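Local coordinates for TENA/THI-4 protein (Shewanella denitrificans OS217, PDB 3DDE) that is of unknown function but has a heme oxygenase-like helical fold and may act as an iron-containing oxidoreductase, at the interface of chains A and B and the interface of chains A and C. Residues are numbered along the deposited sequence; one frame, centred on the assembly and turned at random. Chains: chain A/B/C, TENA/THI-4 protein, Domain of Unknown Function with a Heme Oxygenase-like Fold.

Contact 1: the interface of chains A and B. Residues chain A 116, 205, 208-209, 212; chain B 112, 116, 209, 212.
Torsions bring A:Asn205 and B:Thr116 together: the asparagine CG lies anti to the backbone N (chi1 -160°), carrying its amide toward chain B, while the threonine OG1 sits beside its own backbone N (chi1 -55°) and leaves the methyl CG2 pointing at the two-fold axis. The amide ND2 of A:Asn205 donates to the hydroxyl OG1 of B:Thr116 at 3.0 Å, nearly straight (162° at H) and close to the amide plane. That hydroxyl passes its own hydrogen back to the backbone O of B:Pro112, one turn earlier in helix 112-126, at 2.7 Å; it approaches from above the carbonyl plane. The other half of the amide is used too: OD1 of A:Asn205 lies 2.6 Å from a water, which is also bonded to the guanidinium NH2 of B:Arg212 and to OG1 of B:Thr116. CB of B:Pro112 packs beside the same OD1. On the axis the CG2 methyls of A:Thr116 and B:Thr116 press together at 3.3 Å, their side chains crossing at about a right angle. A:Leu209 and B:Leu209 each reach tip to tip toward the opposite threonine methyl, forming a small apolar cluster with the threonine methyls. Beside it the guanidiniums of A:Arg212 and B:Arg212 overlap at their rims, each with the partner's NE over one face, and their like charges would probably repel unless neighbouring groups or water offset them. The patch joins helices 112-126 and 193-223 of two copies in a symmetric helix-packing interface, possibly a dimer contact. The guanidinium NH2 of B:Arg212 also lies against the methyl CD2 of A:Leu209, 3.8 Å away.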
loop_
_atom_site.group_PDB
_atom_site.type_symbol
_atom_site.label_atom_id
_atom_site.label_comp_id
_atom_site.label_asym_id
_atom_site.label_seq_id
_atom_site.Cartn_x
_atom_site.Cartn_y
_atom_site.Cartn_z
ATOM N N THR A 116 -1.510 -13.511 -12.925
ATOM C CA THR A 116 -2.094 -14.173 -11.754
ATOM C C THR A 116 -1.024 -14.566 -10.724
ATOM O O THR A 116 -1.258 -14.444 -9.526
ATOM C CB THR A 116 -2.954 -15.419 -12.156
ATOM O OG1 THR A 116 -3.946 -15.031 -13.106
ATOM C CG2 THR A 116 -3.644 -16.086 -10.929
ATOM N N ASN A 205 0.927 -23.249 -3.672
ATOM C CA ASN A 205 0.147 -22.450 -4.599
ATOM C C ASN A 205 1.027 -21.707 -5.562
ATOM O O ASN A 205 0.705 -21.617 -6.732
ATOM C CB ASN A 205 -0.861 -21.523 -3.890
ATOM C CG ASN A 205 -1.985 -21.064 -4.825
ATOM O OD1 ASN A 205 -2.709 -21.896 -5.405
ATOM N ND2 ASN A 205 -2.146 -19.748 -4.974
ATOM N N VAL A 208 1.845 -24.284 -8.152
ATOM C CA VAL A 208 0.635 -24.538 -8.956
ATOM C C VAL A 208 0.428 -23.395 -9.974
ATOM O O VAL A 208 0.170 -23.617 -11.165
ATOM C CB VAL A 208 -0.624 -24.673 -8.046
ATOM C CG1 VAL A 208 -1.928 -24.594 -8.874
ATOM C CG2 VAL A 208 -0.556 -25.977 -7.224
ATOM N N LEU A 209 0.576 -22.159 -9.502
ATOM C CA LEU A 209 0.390 -20.994 -10.370
ATOM C C LEU A 209 1.491 -20.846 -11.428
ATOM O O LEU A 209 1.219 -20.412 -12.547
ATOM C CB LEU A 209 0.259 -19.727 -9.532
ATOM C CG LEU A 209 -0.990 -19.591 -8.667
ATOM C CD1 LEU A 209 -1.013 -18.189 -8.104
ATOM C CD2 LEU A 209 -2.306 -19.892 -9.433
ATOM N N ARG A 212 0.702 -23.171 -14.294
ATOM C CA ARG A 212 -0.320 -22.643 -15.198
ATOM C C ARG A 212 0.293 -21.744 -16.278
ATOM O O ARG A 212 -0.312 -21.555 -17.323
ATOM C CB ARG A 212 -1.399 -21.856 -14.455
ATOM C CG ARG A 212 -2.193 -22.660 -13.386
ATOM C CD ARG A 212 -3.644 -22.164 -13.333
ATOM N NE ARG A 212 -3.577 -20.744 -13.262
ATOM C CZ ARG A 212 -4.388 -19.854 -13.816
ATOM N NH1 ARG A 212 -5.437 -20.190 -14.528
ATOM N NH2 ARG A 212 -4.082 -18.574 -13.643
ATOM N N PRO B 112 -7.065 -22.529 -1.994
ATOM C CA PRO B 112 -6.057 -21.837 -2.827
ATOM C C PRO B 112 -6.610 -21.067 -4.028
ATOM O O PRO B 112 -6.139 -19.964 -4.317
ATOM C CB PRO B 112 -5.137 -22.963 -3.263
ATOM C CG PRO B 112 -5.323 -24.016 -2.175
ATOM C CD PRO B 112 -6.758 -23.958 -1.856
ATOM N N THR B 116 -6.282 -17.075 -4.566
ATOM C CA THR B 116 -5.750 -16.616 -5.853
ATOM C C THR B 116 -6.649 -15.550 -6.498
ATOM O O THR B 116 -6.141 -14.598 -7.082
ATOM C CB THR B 116 -5.510 -17.806 -6.844
ATOM O OG1 THR B 116 -4.667 -18.780 -6.229
ATOM C CG2 THR B 116 -4.872 -17.341 -8.186
ATOM N N LEU B 209 -10.623 -17.277 -13.050
ATOM C CA LEU B 209 -10.209 -17.550 -11.671
ATOM C C LEU B 209 -11.375 -17.951 -10.758
ATOM O O LEU B 209 -11.204 -18.781 -9.865
ATOM C CB LEU B 209 -9.451 -16.355 -11.101
ATOM C CG LEU B 209 -8.088 -16.043 -11.710
ATOM C CD1 LEU B 209 -7.436 -14.976 -10.861
ATOM C CD2 LEU B 209 -7.165 -17.285 -11.827
ATOM N N ARG B 212 -12.111 -21.611 -11.314
ATOM C CA ARG B 212 -11.180 -22.498 -10.615
ATOM C C ARG B 212 -11.633 -22.767 -9.175
ATOM O O ARG B 212 -11.234 -23.764 -8.593
ATOM C CB ARG B 212 -9.758 -21.938 -10.588
ATOM C CG ARG B 212 -9.108 -21.702 -11.981
ATOM C CD ARG B 212 -7.600 -21.972 -11.906
ATOM N NE ARG B 212 -7.127 -21.269 -10.763
ATOM C CZ ARG B 212 -6.181 -21.632 -9.908
ATOM N NH1 ARG B 212 -5.502 -22.748 -10.026
ATOM N NH2 ARG B 212 -5.954 -20.819 -8.884
HETATM O O HOH W 1 -4.988 -21.971 -6.734
#

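Contact 2: the interface of chains A and C. Residues chain A 56-57, 60-61, 64, 78, 81; chain C 60, 64, 78.
Aromatic packing joins C:Phe78 to a small-residue surface of chain A made by A:Ala56, A:Ala60 and A:Ala81. The methyl CB of A:Ala81 stands over one face of the phenyl ring, 3.9 Å above its plane and displaced toward the rim. The ring atom CE1 of C:Phe78 meets the methyl CB of A:Ala60 at 3.4 Å, and CE2 on the opposite branch touches CB of A:Ala56. CG of C:Phe78 lies anti to its own carbonyl carbon, beside the backbone N (chi1 -59°), which lays the ring along these alanines. An alanine in place of C:Phe78 would probably open a gap against A:Ala81 and leave the methyls of A:Ala56 and A:Ala60 without their aromatic partner. The twin contact sets CE1 of A:Phe78 against CB of C:Ala60.

Aliphatic contacts fill the middle. A:Ile64 and C:Ile64 point tip to tip, though their CD1 atoms are modelled too close for the separation to be trusted. C:Ile64 runs at about a right angle to A:Leu61, its CD1 lying 3.8 Å from the leucine CA, and its CG1 packs 3.5 Å from the backbone O of A:Lys57.

Polar bonding contributes nothing across this patch: the N and O atoms of the two chains lie too far apart here to bond, and packing alone makes the patch. Helices 55-65 and 71-84 thus form a two-fold, apolar helix-to-helix contact that helps hold chains A and C together in the deposited assembly, which may or may not be the biological form.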
loop_
_atom_site.group_PDB
_atom_site.type_symbol
_atom_site.label_atom_id
_atom_site.label_comp_id
_atom_site.label_asym_id
_atom_site.label_seq_id
_atom_site.Cartn_x
_atom_site.Cartn_y
_atom_site.Cartn_z
ATOM N N ALA A 56 12.214 -9.008 -6.654
ATOM C CA ALA A 56 12.968 -8.178 -5.735
ATOM C C ALA A 56 11.999 -7.291 -4.957
ATOM O O ALA A 56 12.135 -7.114 -3.760
ATOM C CB ALA A 56 14.006 -7.314 -6.489
ATOM N N LYS A 57 11.020 -6.749 -5.669
ATOM C CA LYS A 57 10.026 -5.842 -5.104
ATOM C C LYS A 57 9.119 -6.514 -4.087
ATOM O O LYS A 57 8.972 -5.996 -2.988
ATOM C CB LYS A 57 9.192 -5.238 -6.209
ATOM C CG LYS A 57 9.984 -4.360 -7.134
ATOM C CD LYS A 57 9.071 -3.727 -8.157
ATOM C CE LYS A 57 9.850 -2.799 -9.024
ATOM N NZ LYS A 57 8.953 -1.897 -9.774
ATOM N N ALA A 60 11.168 -7.369 -0.932
ATOM C CA ALA A 60 11.380 -6.191 -0.096
ATOM C C ALA A 60 10.089 -5.826 0.660
ATOM O O ALA A 60 10.135 -5.347 1.786
ATOM C CB ALA A 60 11.896 -4.985 -0.936
ATOM N N LEU A 61 8.942 -6.094 0.049
ATOM C CA LEU A 61 7.647 -5.770 0.652
ATOM C C LEU A 61 7.372 -6.516 1.973
ATOM O O LEU A 61 6.759 -5.955 2.890
ATOM C CB LEU A 61 6.535 -6.009 -0.375
ATOM C CG LEU A 61 5.141 -5.439 -0.120
ATOM C CD1 LEU A 61 5.176 -3.929 0.188
ATOM C CD2 LEU A 61 4.271 -5.744 -1.339
ATOM N N ILE A 64 8.801 -4.458 4.703
ATOM C CA ILE A 64 8.079 -3.226 4.952
ATOM C C ILE A 64 6.751 -3.474 5.667
ATOM O O ILE A 64 6.400 -2.719 6.563
ATOM C CB ILE A 64 7.829 -2.466 3.629
ATOM C CG1 ILE A 64 9.174 -2.078 3.011
ATOM C CG2 ILE A 64 6.974 -1.224 3.873
ATOM C CD1 ILE A 64 9.113 -1.972 1.522
ATOM N N PHE A 78 15.641 -7.507 2.746
ATOM C CA PHE A 78 16.261 -6.438 1.968
ATOM C C PHE A 78 17.507 -6.923 1.259
ATOM O O PHE A 78 17.779 -6.523 0.123
ATOM C CB PHE A 78 16.536 -5.185 2.809
ATOM C CG PHE A 78 15.291 -4.578 3.425
ATOM C CD1 PHE A 78 14.089 -4.532 2.728
ATOM C CD2 PHE A 78 15.336 -4.010 4.681
ATOM C CE1 PHE A 78 12.955 -3.950 3.307
ATOM C CE2 PHE A 78 14.210 -3.433 5.247
ATOM C CZ PHE A 78 13.039 -3.391 4.566
ATOM N N ALA A 81 16.298 -8.932 -1.735
ATOM C CA ALA A 81 15.672 -8.033 -2.712
ATOM C C ALA A 81 16.816 -7.383 -3.513
ATOM O O ALA A 81 16.748 -7.251 -4.736
ATOM C CB ALA A 81 14.809 -6.952 -2.002
ATOM N N ALA C 60 13.403 1.126 1.252
ATOM C CA ALA C 60 13.033 -0.008 0.408
ATOM C C ALA C 60 11.779 0.321 -0.419
ATOM O O ALA C 60 11.672 -0.081 -1.580
ATOM C CB ALA C 60 12.830 -1.293 1.262
ATOM N N ILE C 64 10.078 -0.190 -4.526
ATOM C CA ILE C 64 8.850 -0.900 -4.804
ATOM C C ILE C 64 7.823 -0.046 -5.538
ATOM O O ILE C 64 7.117 -0.543 -6.411
ATOM C CB ILE C 64 8.193 -1.371 -3.481
ATOM C CG1 ILE C 64 9.019 -2.496 -2.850
ATOM C CG2 ILE C 64 6.736 -1.825 -3.718
ATOM C CD1 ILE C 64 8.636 -2.738 -1.387
ATOM N N PHE C 78 17.476 -0.912 -2.350
ATOM C CA PHE C 78 17.450 -2.158 -1.588
ATOM C C PHE C 78 18.760 -2.384 -0.848
ATOM O O PHE C 78 18.751 -2.938 0.240
ATOM C CB PHE C 78 17.089 -3.380 -2.455
ATOM C CG PHE C 78 15.718 -3.295 -3.142
ATOM C CD1 PHE C 78 14.585 -2.837 -2.470
ATOM C CD2 PHE C 78 15.554 -3.765 -4.438
ATOM C CE1 PHE C 78 13.347 -2.783 -3.117
ATOM C CE2 PHE C 78 14.309 -3.724 -5.067
ATOM C CZ PHE C 78 13.210 -3.243 -4.399
#

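The centres of contact 1 and contact 2, taken over their C-alpha atoms, lie about 24 Å apart, and they share no residue or helix: contact 1 uses helices 112-126 and 193-223, contact 2 helices 55-65 and 71-84. Chain A therefore offers separate surfaces to chains B and C and can bind both at once. Each contact is two-fold symmetric, and repeating the two kinds would probably account for the deposited four-chain assembly. Contact 1 mixes polar and apolar contacts, whereas contact 2 is apolar. The structure alone does not show whether the tetramer forms in solution.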